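Local coordinates for protein amine Dehydrogenase (Pseudomonas putida, PDB 1JMX) that carries two covalently bound c-type hemes as the heme subunit of a quinohemoprotein amine dehydrogenase and probably passes electrons through them, at residues K388-F393 / G441-G447; D430-A434 / N460-L464; L304-A310 / V349-L354. The contacts are given in a common frame with arbitrary orientation. Residue numbers count along the deposited sequence, not the author numbering.

Contact 1: K388-F393 / G441-G447; sequences KVQGRF and GVFVPGG
Segments 388-393 and 441-447 run antiparallel, their end-to-end directions 164° apart. Residues 391-392 and 442-445 are strand. Gly391 faces Phe443 as a hydrogen-bonded pair: Gly391 N to Phe443 O is 3.1 Å and Phe443 N to Gly391 O is 2.8 Å. Arg392 and Val442 follow as a non-hydrogen-bonded pair, CA to CA 4.7 Å. The ladder ends with Phe393 N to Gly441 O at 3.0 Å. Gly441 has phi/psi 93/16, where a CB would be jammed against the preceding carbonyl.

Lys388, m then all t, reaches across to the partner strand, so that its NZ donates to Pro445 O at 3.0 Å. Gln390 (m, t) and Arg392 (m, t, t) both reach over Val442, which is t. Gln390 CD lies 3.8 Å from Val442 CG1, and Arg392 NH1 lies 3.8 Å from Val442 CG2, with that methyl over one face of the guanidinium. Weak hydrogen bonds from Arg392 NE (2.8 Å) and NH2 (3.1 Å) to Gln390 OE1 tie the two polar ends together. Phe443 (t) points to the opposite face. The Phe393 ring (m) turns its edge to Phe443 CB, CE1 to CB 4.3 Å. A CB on Gly391 would collide with Phe393 CE1, so glycine suits this position. Pro445 CG packs 3.4 Å from Val389 O.

This is plain antiparallel sheet pairing within domain IV. Arg392 NH1 bonds Leu191 O and Gln390 N bonds Glu271, joining this end of strand 391-400 to the barrel domain. Phe393 and Phe443 pack on Met481 of strand 476-484.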
ATOM      1  N   LYS A 388       1.685   4.447 -16.056  1.00 12.30           N
ATOM      2  CA  LYS A 388       2.843   5.070 -15.416  1.00 12.14           C
ATOM      3  C   LYS A 388       2.340   6.269 -14.616  1.00 12.42           C
ATOM      4  O   LYS A 388       1.374   6.922 -15.006  1.00 15.17           O
ATOM      5  CB  LYS A 388       3.850   5.564 -16.456  1.00  9.75           C
ATOM      6  CG  LYS A 388       4.357   4.515 -17.406  1.00  9.22           C
ATOM      7  CD  LYS A 388       5.456   5.068 -18.274  1.00 10.22           C
ATOM      8  CE  LYS A 388       6.005   4.024 -19.228  1.00 12.43           C
ATOM      9  NZ  LYS A 388       7.265   4.487 -19.888  1.00 15.68           N
ATOM     10  N   VAL A 389       2.948   6.506 -13.462  1.00 12.20           N
ATOM     11  CA  VAL A 389       2.588   7.640 -12.621  1.00 11.51           C
ATOM     12  C   VAL A 389       3.763   8.613 -12.704  1.00 12.37           C
ATOM     13  O   VAL A 389       4.867   8.318 -12.245  1.00 10.33           O
ATOM     14  CB  VAL A 389       2.322   7.218 -11.154  1.00 11.94           C
ATOM     15  CG1 VAL A 389       2.132   8.438 -10.273  1.00  9.93           C
ATOM     16  CG2 VAL A 389       1.085   6.327 -11.084  1.00 10.79           C
ATOM     17  N   GLN A 390       3.518   9.743 -13.364  1.00 13.48           N
ATOM     18  CA  GLN A 390       4.525  10.777 -13.559  1.00 13.64           C
ATOM     19  C   GLN A 390       4.833  11.621 -12.332  1.00 13.61           C
ATOM     20  O   GLN A 390       4.017  11.767 -11.419  1.00 14.88           O
ATOM     21  CB  GLN A 390       4.065  11.769 -14.630  1.00 13.00           C
ATOM     22  CG  GLN A 390       3.756  11.219 -15.993  1.00 13.49           C
ATOM     23  CD  GLN A 390       3.067  12.258 -16.866  1.00 12.90           C
ATOM     24  OE1 GLN A 390       2.484  13.221 -16.366  1.00 12.08           O
ATOM     25  NE2 GLN A 390       3.134  12.063 -18.173  1.00 14.22           N
ATOM     26  N   GLY A 391       6.031  12.187 -12.345  1.00 14.24           N
ATOM     27  CA  GLY A 391       6.434  13.118 -11.313  1.00 14.26           C
ATOM     28  C   GLY A 391       6.205  14.441 -12.040  1.00 14.34           C
ATOM     29  O   GLY A 391       6.583  14.575 -13.204  1.00 14.97           O
ATOM     30  N   ARG A 392       5.501  15.381 -11.422  1.00 14.56           N
ATOM     31  CA  ARG A 392       5.253  16.672 -12.067  1.00 14.37           C
ATOM     32  C   ARG A 392       5.705  17.747 -11.113  1.00 14.41           C
ATOM     33  O   ARG A 392       5.224  17.825  -9.983  1.00 14.15           O
ATOM     34  CB  ARG A 392       3.782  16.821 -12.423  1.00 15.32           C
ATOM     35  CG  ARG A 392       3.359  15.899 -13.542  1.00 16.13           C
ATOM     36  CD  ARG A 392       1.897  16.070 -13.841  1.00 18.59           C
ATOM     37  NE  ARG A 392       1.600  15.607 -15.186  1.00 23.16           N
ATOM     38  CZ  ARG A 392       1.572  16.398 -16.250  1.00 21.39           C
ATOM     39  NH1 ARG A 392       1.815  17.698 -16.126  1.00 22.06           N
ATOM     40  NH2 ARG A 392       1.330  15.880 -17.443  1.00 23.33           N
ATOM     41  N   PHE A 393       6.630  18.585 -11.567  1.00 14.57           N
ATOM     42  CA  PHE A 393       7.185  19.588 -10.684  1.00 15.54           C
ATOM     43  C   PHE A 393       7.099  21.023 -11.126  1.00 17.10           C
ATOM     44  O   PHE A 393       6.921  21.325 -12.300  1.00 18.14           O
ATOM     45  CB  PHE A 393       8.639  19.238 -10.375  1.00 13.66           C
ATOM     46  CG  PHE A 393       8.836  17.816  -9.966  1.00 13.37           C
ATOM     47  CD1 PHE A 393       9.152  16.847 -10.913  1.00 14.99           C
ATOM     48  CD2 PHE A 393       8.680  17.435  -8.643  1.00 12.78           C
ATOM     49  CE1 PHE A 393       9.306  15.513 -10.545  1.00 14.03           C
ATOM     50  CE2 PHE A 393       8.832  16.106  -8.265  1.00 14.18           C
ATOM     51  CZ  PHE A 393       9.145  15.143  -9.218  1.00 12.90           C
ATOM     52  N   GLY A 441       9.525  19.803 -16.846  1.00 15.33           N
ATOM     53  CA  GLY A 441       9.394  19.443 -15.443  1.00 14.87           C
ATOM     54  C   GLY A 441       8.536  18.213 -15.192  1.00 14.80           C
ATOM     55  O   GLY A 441       8.085  17.979 -14.074  1.00 13.68           O
ATOM     56  N   VAL A 442       8.291  17.447 -16.248  1.00 14.27           N
ATOM     57  CA  VAL A 442       7.501  16.231 -16.163  1.00 13.22           C
ATOM     58  C   VAL A 442       8.445  15.048 -16.272  1.00 13.28           C
ATOM     59  O   VAL A 442       9.191  14.933 -17.248  1.00 13.54           O
ATOM     60  CB  VAL A 442       6.471  16.149 -17.317  1.00 13.08           C
ATOM     61  CG1 VAL A 442       5.843  14.776 -17.380  1.00 12.94           C
ATOM     62  CG2 VAL A 442       5.397  17.184 -17.129  1.00 12.67           C
ATOM     63  N   PHE A 443       8.458  14.207 -15.240  1.00 13.65           N
ATOM     64  CA  PHE A 443       9.288  13.010 -15.233  1.00 12.46           C
ATOM     65  C   PHE A 443       8.445  11.798 -15.640  1.00 12.71           C
ATOM     66  O   PHE A 443       7.436  11.495 -15.010  1.00 12.65           O
ATOM     67  CB  PHE A 443       9.898  12.764 -13.851  1.00 12.55           C
ATOM     68  CG  PHE A 443      10.852  11.602 -13.815  1.00 13.40           C
ATOM     69  CD1 PHE A 443      12.199  11.783 -14.109  1.00 13.59           C
ATOM     70  CD2 PHE A 443      10.404  10.322 -13.501  1.00 13.39           C
ATOM     71  CE1 PHE A 443      13.091  10.706 -14.092  1.00 14.99           C
ATOM     72  CE2 PHE A 443      11.287   9.240 -13.482  1.00 12.53           C
ATOM     73  CZ  PHE A 443      12.634   9.434 -13.778  1.00 13.29           C
ATOM     74  N   VAL A 444       8.857  11.132 -16.712  1.00 13.66           N
ATOM     75  CA  VAL A 444       8.165   9.947 -17.218  1.00 14.35           C
ATOM     76  C   VAL A 444       8.969   8.714 -16.803  1.00 14.58           C
ATOM     77  O   VAL A 444      10.056   8.469 -17.329  1.00 14.82           O
ATOM     78  CB  VAL A 444       8.029   9.995 -18.775  1.00 15.20           C
ATOM     79  CG1 VAL A 444       7.437   8.697 -19.306  1.00 14.63           C
ATOM     80  CG2 VAL A 444       7.166  11.186 -19.197  1.00 12.90           C
ATOM     81  N   PRO A 445       8.457   7.942 -15.824  1.00 15.88           N
ATOM     82  CA  PRO A 445       9.140   6.736 -15.342  1.00 15.42           C
ATOM     83  C   PRO A 445       9.251   5.632 -16.387  1.00 15.52           C
ATOM     84  O   PRO A 445       8.553   5.647 -17.404  1.00 16.04           O
ATOM     85  CB  PRO A 445       8.285   6.315 -14.144  1.00 15.73           C
ATOM     86  CG  PRO A 445       6.930   6.808 -14.501  1.00 17.24           C
ATOM     87  CD  PRO A 445       7.207   8.166 -15.076  1.00 14.74           C
ATOM     88  N   GLY A 446      10.154   4.689 -16.143  1.00 16.46           N
ATOM     89  CA  GLY A 446      10.344   3.591 -17.077  1.00 15.81           C
ATOM     90  C   GLY A 446       9.189   2.601 -17.099  1.00 16.64           C
ATOM     91  O   GLY A 446       8.231   2.718 -16.326  1.00 16.12           O
ATOM     92  N   GLY A 447       9.282   1.632 -18.005  1.00 15.95           N
ATOM     93  CA  GLY A 447       8.266   0.602 -18.128  1.00 15.09           C
ATOM     94  C   GLY A 447       8.312  -0.398 -16.982  1.00 14.65           C
ATOM     95  O   GLY A 447       9.356  -0.615 -16.369  1.00 13.72           O
TER

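Contact 2: D430-A434 / N460-L464; sequences DVKFA and NAGNL
Segment 430-434 carries a short helical turn that begins at Asp430. Ala434 N bonds Asp430 O at 2.8 Å, and Phe433 N makes a weak bond to the same Asp430 O at 3.2 Å. In the other segment Asn460 has phi/psi -82/49. The chain then extends through Ala461 into the strand that starts at Gly462, whose phi/psi is -169/157. Two places bring the backbones close: Asp430 to Gly462, CA to CA 4.9 Å, and Ala434 to Asn460, CA to CA 4.7 Å. A CA-H...O contact marks the second, with Ala434 CA 3.4 Å from Asn460 O. Gly462 has no side chain, and a CB there would clash with Ala434 CB.

Asp430 is m with chi2 near 0°. Its OD2 accepts from Asn463 N at 3.1 Å, the one hydrogen bond between the segments. Its OD1 is held by a salt bridge to Arg454, which also bonds Ala461 O. Leu464 (m, t) sends CD1 to 3.9 Å from Ala434 CB. Val431 in t brings CG2 to 3.7 Å from Leu464 CD2. Phe433 is m; its O lies 3.2 Å from Asn460 CB, while Asn460 ND2 bonds Gly447 O. Asn463 is t, turns its end away and bonds His480 through OD1. It also packs on the backbone of another chain of the assembly.

The helical turn packs on the start of strand 462-470, one strand of the mixed sheet of domain IV. Ala434 and Leu464 rest on Phe443 of strand 442-445, and an aspartate carboxylate holds a backbone amide of strand 462-470.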
ATOM      1  N   ASP A 430      20.499   4.392 -11.280  1.00 21.19           N
ATOM      2  CA  ASP A 430      19.090   4.773 -11.243  1.00 19.76           C
ATOM      3  C   ASP A 430      18.691   5.838 -12.259  1.00 19.96           C
ATOM      4  O   ASP A 430      17.627   5.753 -12.865  1.00 18.74           O
ATOM      5  CB  ASP A 430      18.711   5.264  -9.843  1.00 17.81           C
ATOM      6  CG  ASP A 430      18.555   4.133  -8.843  1.00 15.21           C
ATOM      7  OD1 ASP A 430      18.732   2.955  -9.203  1.00 16.96           O
ATOM      8  OD2 ASP A 430      18.235   4.437  -7.684  1.00 15.48           O
ATOM      9  N   VAL A 431      19.535   6.854 -12.417  1.00 20.02           N
ATOM     10  CA  VAL A 431      19.272   7.950 -13.347  1.00 18.85           C
ATOM     11  C   VAL A 431      19.167   7.475 -14.795  1.00 18.27           C
ATOM     12  O   VAL A 431      18.554   8.134 -15.629  1.00 20.24           O
ATOM     13  CB  VAL A 431      20.360   9.041 -13.207  1.00 19.50           C
ATOM     14  CG1 VAL A 431      20.377   9.971 -14.413  1.00 20.21           C
ATOM     15  CG2 VAL A 431      20.111   9.834 -11.961  1.00 17.98           C
ATOM     16  N   LYS A 432      19.725   6.308 -15.080  1.00 18.73           N
ATOM     17  CA  LYS A 432      19.703   5.753 -16.426  1.00 18.85           C
ATOM     18  C   LYS A 432      18.483   4.884 -16.716  1.00 17.60           C
ATOM     19  O   LYS A 432      18.000   4.828 -17.849  1.00 17.15           O
ATOM     20  CB  LYS A 432      20.976   4.940 -16.652  1.00 21.91           C
ATOM     21  CG  LYS A 432      21.063   4.247 -17.998  1.00 25.94           C
ATOM     22  CD  LYS A 432      22.416   3.580 -18.140  1.00 30.71           C
ATOM     23  CE  LYS A 432      22.496   2.738 -19.401  1.00 33.40           C
ATOM     24  NZ  LYS A 432      23.822   2.041 -19.480  1.00 35.84           N
ATOM     25  N   PHE A 433      17.981   4.214 -15.684  1.00 16.75           N
ATOM     26  CA  PHE A 433      16.848   3.317 -15.844  1.00 15.02           C
ATOM     27  C   PHE A 433      15.507   3.818 -15.321  1.00 13.75           C
ATOM     28  O   PHE A 433      14.469   3.465 -15.867  1.00 14.41           O
ATOM     29  CB  PHE A 433      17.172   1.972 -15.193  1.00 15.52           C
ATOM     30  CG  PHE A 433      18.371   1.275 -15.780  1.00 15.01           C
ATOM     31  CD1 PHE A 433      19.558   1.182 -15.061  1.00 16.94           C
ATOM     32  CD2 PHE A 433      18.302   0.677 -17.028  1.00 15.35           C
ATOM     33  CE1 PHE A 433      20.663   0.496 -15.579  1.00 16.84           C
ATOM     34  CE2 PHE A 433      19.398  -0.011 -17.558  1.00 15.31           C
ATOM     35  CZ  PHE A 433      20.581  -0.103 -16.831  1.00 14.85           C
ATOM     36  N   ALA A 434      15.530   4.662 -14.294  1.00 13.72           N
ATOM     37  CA  ALA A 434      14.307   5.164 -13.665  1.00 14.51           C
ATOM     38  C   ALA A 434      13.309   5.858 -14.580  1.00 15.91           C
ATOM     39  O   ALA A 434      12.102   5.817 -14.334  1.00 16.29           O
ATOM     40  CB  ALA A 434      14.646   6.056 -12.475  1.00 14.82           C
ATOM     41  N   ASN A 460      12.682  -0.672 -13.075  1.00 15.34           N
ATOM     42  CA  ASN A 460      13.184   0.647 -13.400  1.00 13.91           C
ATOM     43  C   ASN A 460      12.793   1.649 -12.314  1.00 13.69           C
ATOM     44  O   ASN A 460      12.244   2.720 -12.586  1.00 13.86           O
ATOM     45  CB  ASN A 460      12.660   1.054 -14.780  1.00 13.61           C
ATOM     46  CG  ASN A 460      13.133   0.109 -15.870  1.00 12.14           C
ATOM     47  OD1 ASN A 460      14.304  -0.272 -15.905  1.00 12.62           O
ATOM     48  ND2 ASN A 460      12.222  -0.294 -16.745  1.00 11.90           N
ATOM     49  N   ALA A 461      13.058   1.254 -11.073  1.00 13.03           N
ATOM     50  CA  ALA A 461      12.781   2.069  -9.904  1.00 13.82           C
ATOM     51  C   ALA A 461      14.037   2.894  -9.601  1.00 14.32           C
ATOM     52  O   ALA A 461      15.119   2.590 -10.107  1.00 14.47           O
ATOM     53  CB  ALA A 461      12.424   1.172  -8.711  1.00 14.49           C
ATOM     54  N   GLY A 462      13.888   3.941  -8.794  1.00 14.41           N
ATOM     55  CA  GLY A 462      15.026   4.775  -8.454  1.00 13.54           C
ATOM     56  C   GLY A 462      14.795   5.772  -7.335  1.00 14.04           C
ATOM     57  O   GLY A 462      13.661   6.131  -7.027  1.00 13.57           O
ATOM     58  N   ASN A 463      15.889   6.187  -6.704  1.00 13.58           N
ATOM     59  CA  ASN A 463      15.857   7.162  -5.621  1.00 14.09           C
ATOM     60  C   ASN A 463      16.518   8.395  -6.240  1.00 14.43           C
ATOM     61  O   ASN A 463      17.742   8.461  -6.370  1.00 14.07           O
ATOM     62  CB  ASN A 463      16.660   6.630  -4.428  1.00 13.39           C
ATOM     63  CG  ASN A 463      16.307   7.315  -3.139  1.00 12.71           C
ATOM     64  OD1 ASN A 463      15.567   8.291  -3.129  1.00 14.26           O
ATOM     65  ND2 ASN A 463      16.838   6.810  -2.039  1.00 14.64           N
ATOM     66  N   LEU A 464      15.689   9.347  -6.659  1.00 14.47           N
ATOM     67  CA  LEU A 464      16.162  10.541  -7.347  1.00 14.71           C
ATOM     68  C   LEU A 464      16.067  11.907  -6.664  1.00 15.39           C
ATOM     69  O   LEU A 464      15.217  12.163  -5.812  1.00 16.03           O
ATOM     70  CB  LEU A 464      15.485  10.622  -8.719  1.00 14.07           C
ATOM     71  CG  LEU A 464      15.642   9.416  -9.646  1.00 12.85           C
ATOM     72  CD1 LEU A 464      14.906   9.676 -10.946  1.00 13.35           C
ATOM     73  CD2 LEU A 464      17.122   9.137  -9.910  1.00 13.82           C
TER

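Contact 3: L304-A310 / V349-L354; sequences LVGSGLA and VAVGTL
Segment 304-310 is strand to Ser307, then turns at Gly308 (phi/psi 68/43) and curls back through Leu309 and Ala310. Segment 349-354 ends a strand with a type II' beta turn from Val351 to Leu354. A CB on Gly352 (phi/psi 80/-125) in that turn would clash with Ala310 O. Nearest CA atoms are Ala310 and Gly352, 6.0 Å apart.

Leu354 (m, t) pushes into the hollow of the curl: its CD1 lies 3.6 Å from Gly308 O and 3.8 Å from Leu309 CD2. Val351 (t) is the main bump, set between Leu304 and Leu309 (m, t), with CG2 4.5 Å from Leu304 CG and CG1 4.2 Å from Leu309 CB. Farther from the turn, Leu304 (m, m) meets Val349 (t), CD1 to CG1 3.7 Å.

Strands 299-307 and 345-351 are not sheet neighbours; they meet through side chains, consistent with an immunoglobulin-like E-set sandwich. The segments share no hydrogen bond; Ala310 O and Val351 O, 3.1 Å apart, are both acceptors. Leucine and valine packing holds them.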
ATOM      1  N   LEU A 304      -6.450  39.156 -15.793  1.00 24.35           N
ATOM      2  CA  LEU A 304      -7.226  39.041 -14.566  1.00 23.97           C
ATOM      3  C   LEU A 304      -8.435  38.157 -14.824  1.00 23.40           C
ATOM      4  O   LEU A 304      -9.108  38.287 -15.847  1.00 23.48           O
ATOM      5  CB  LEU A 304      -7.674  40.425 -14.078  1.00 25.67           C
ATOM      6  CG  LEU A 304      -6.609  41.396 -13.547  1.00 27.85           C
ATOM      7  CD1 LEU A 304      -5.831  40.738 -12.409  1.00 28.55           C
ATOM      8  CD2 LEU A 304      -5.664  41.828 -14.660  1.00 29.51           C
ATOM      9  N   VAL A 305      -8.681  37.228 -13.909  1.00 22.89           N
ATOM     10  CA  VAL A 305      -9.801  36.302 -14.033  1.00 21.25           C
ATOM     11  C   VAL A 305     -10.780  36.622 -12.920  1.00 20.88           C
ATOM     12  O   VAL A 305     -10.369  36.972 -11.808  1.00 19.98           O
ATOM     13  CB  VAL A 305      -9.325  34.828 -13.894  1.00 20.14           C
ATOM     14  CG1 VAL A 305     -10.426  33.870 -14.323  1.00 20.23           C
ATOM     15  CG2 VAL A 305      -8.064  34.600 -14.709  1.00 18.49           C
ATOM     16  N   GLY A 306     -12.074  36.545 -13.221  1.00 20.65           N
ATOM     17  CA  GLY A 306     -13.059  36.834 -12.199  1.00 20.72           C
ATOM     18  C   GLY A 306     -14.484  36.882 -12.685  1.00 21.75           C
ATOM     19  O   GLY A 306     -14.792  36.489 -13.810  1.00 21.11           O
ATOM     20  N   SER A 307     -15.361  37.351 -11.806  1.00 23.15           N
ATOM     21  CA  SER A 307     -16.774  37.469 -12.116  1.00 24.84           C
ATOM     22  C   SER A 307     -17.261  38.886 -11.820  1.00 24.78           C
ATOM     23  O   SER A 307     -16.992  39.434 -10.750  1.00 24.02           O
ATOM     24  CB  SER A 307     -17.571  36.449 -11.297  1.00 26.05           C
ATOM     25  OG  SER A 307     -18.960  36.539 -11.570  1.00 28.83           O
ATOM     26  N   GLY A 308     -17.971  39.473 -12.783  1.00 26.05           N
ATOM     27  CA  GLY A 308     -18.494  40.820 -12.619  1.00 26.76           C
ATOM     28  C   GLY A 308     -17.405  41.876 -12.575  1.00 27.09           C
ATOM     29  O   GLY A 308     -17.449  42.791 -11.743  1.00 28.21           O
ATOM     30  N   LEU A 309     -16.424  41.747 -13.464  1.00 27.16           N
ATOM     31  CA  LEU A 309     -15.314  42.696 -13.527  1.00 27.05           C
ATOM     32  C   LEU A 309     -15.707  43.970 -14.271  1.00 27.17           C
ATOM     33  O   LEU A 309     -16.032  43.940 -15.462  1.00 27.97           O
ATOM     34  CB  LEU A 309     -14.086  42.060 -14.198  1.00 25.45           C
ATOM     35  CG  LEU A 309     -13.461  40.823 -13.538  1.00 24.73           C
ATOM     36  CD1 LEU A 309     -12.236  40.387 -14.325  1.00 23.83           C
ATOM     37  CD2 LEU A 309     -13.095  41.121 -12.090  1.00 22.02           C
ATOM     38  N   ALA A 310     -15.705  45.084 -13.554  1.00 27.25           N
ATOM     39  CA  ALA A 310     -16.039  46.373 -14.150  1.00 27.84           C
ATOM     40  C   ALA A 310     -15.203  47.436 -13.457  1.00 28.71           C
ATOM     41  O   ALA A 310     -15.072  47.454 -12.219  1.00 29.72           O
ATOM     42  CB  ALA A 310     -17.523  46.683 -14.001  1.00 27.24           C
ATOM     43  N   VAL A 349      -4.146  44.051  -6.132  1.00 31.54           N
ATOM     44  CA  VAL A 349      -4.715  44.285  -7.459  1.00 30.49           C
ATOM     45  C   VAL A 349      -6.195  44.645  -7.340  1.00 29.95           C
ATOM     46  O   VAL A 349      -6.869  44.228  -6.398  1.00 29.25           O
ATOM     47  CB  VAL A 349      -4.547  43.033  -8.359  1.00 30.06           C
ATOM     48  CG1 VAL A 349      -5.155  43.261  -9.725  1.00 28.66           C
ATOM     49  CG2 VAL A 349      -3.070  42.695  -8.505  1.00 30.61           C
ATOM     50  N   ALA A 350      -6.686  45.446  -8.284  1.00 30.49           N
ATOM     51  CA  ALA A 350      -8.084  45.861  -8.291  1.00 30.64           C
ATOM     52  C   ALA A 350      -8.609  46.177  -9.684  1.00 29.66           C
ATOM     53  O   ALA A 350      -7.848  46.551 -10.579  1.00 30.65           O
ATOM     54  CB  ALA A 350      -8.276  47.072  -7.387  1.00 30.84           C
ATOM     55  N   VAL A 351      -9.903  45.943  -9.877  1.00 28.99           N
ATOM     56  CA  VAL A 351     -10.574  46.252 -11.134  1.00 29.86           C
ATOM     57  C   VAL A 351     -11.763  47.080 -10.666  1.00 31.73           C
ATOM     58  O   VAL A 351     -12.808  46.542 -10.282  1.00 32.79           O
ATOM     59  CB  VAL A 351     -11.056  44.999 -11.879  1.00 28.75           C
ATOM     60  CG1 VAL A 351     -11.647  45.399 -13.231  1.00 25.90           C
ATOM     61  CG2 VAL A 351      -9.898  44.023 -12.074  1.00 29.74           C
ATOM     62  N   GLY A 352     -11.579  48.396 -10.662  1.00 32.99           N
ATOM     63  CA  GLY A 352     -12.617  49.282 -10.169  1.00 34.07           C
ATOM     64  C   GLY A 352     -12.449  49.218  -8.662  1.00 35.15           C
ATOM     65  O   GLY A 352     -11.339  49.441  -8.151  1.00 35.30           O
ATOM     66  N   THR A 353     -13.523  48.884  -7.946  1.00 36.02           N
ATOM     67  CA  THR A 353     -13.453  48.764  -6.492  1.00 37.53           C
ATOM     68  C   THR A 353     -13.172  47.326  -6.033  1.00 37.60           C
ATOM     69  O   THR A 353     -12.869  47.102  -4.853  1.00 38.52           O
ATOM     70  CB  THR A 353     -14.722  49.332  -5.782  1.00 38.64           C
ATOM     71  OG1 THR A 353     -15.912  48.934  -6.488  1.00 38.14           O
ATOM     72  CG2 THR A 353     -14.652  50.864  -5.715  1.00 38.92           C
ATOM     73  N   LEU A 354     -13.237  46.371  -6.967  1.00 37.24           N
ATOM     74  CA  LEU A 354     -12.967  44.951  -6.680  1.00 36.71           C
ATOM     75  C   LEU A 354     -11.493  44.648  -6.385  1.00 36.21           C
ATOM     76  O   LEU A 354     -10.627  44.824  -7.245  1.00 34.70           O
ATOM     77  CB  LEU A 354     -13.404  44.052  -7.849  1.00 36.41           C
ATOM     78  CG  LEU A 354     -14.853  43.575  -7.975  1.00 36.97           C
ATOM     79  CD1 LEU A 354     -14.963  42.608  -9.152  1.00 35.51           C
ATOM     80  CD2 LEU A 354     -15.283  42.900  -6.683  1.00 36.20           C
TER

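In the fold
Along the chain contact 3 comes first and closes before contact 1 opens. It belongs to domain III, whereas contacts 1 and 2 share domain IV. The centres of contacts 1 and 2 are about 11 Å apart, and their segments alternate in sequence. They touch directly: Gly446 N lies 2.9 Å from Ala434 O, and Phe443 CZ lies 3.6 Å from Leu464 CD1. Contact 1 pairs strands in the mixed sheet; contact 2 packs a helical turn against strand 462-470 of that sheet. Contact 3 lies in a different sheet, its centre about 38 Å from that of contact 1 and 47 Å from that of contact 2. Its nearest atoms are about 20 Å from contact 1, so it touches neither.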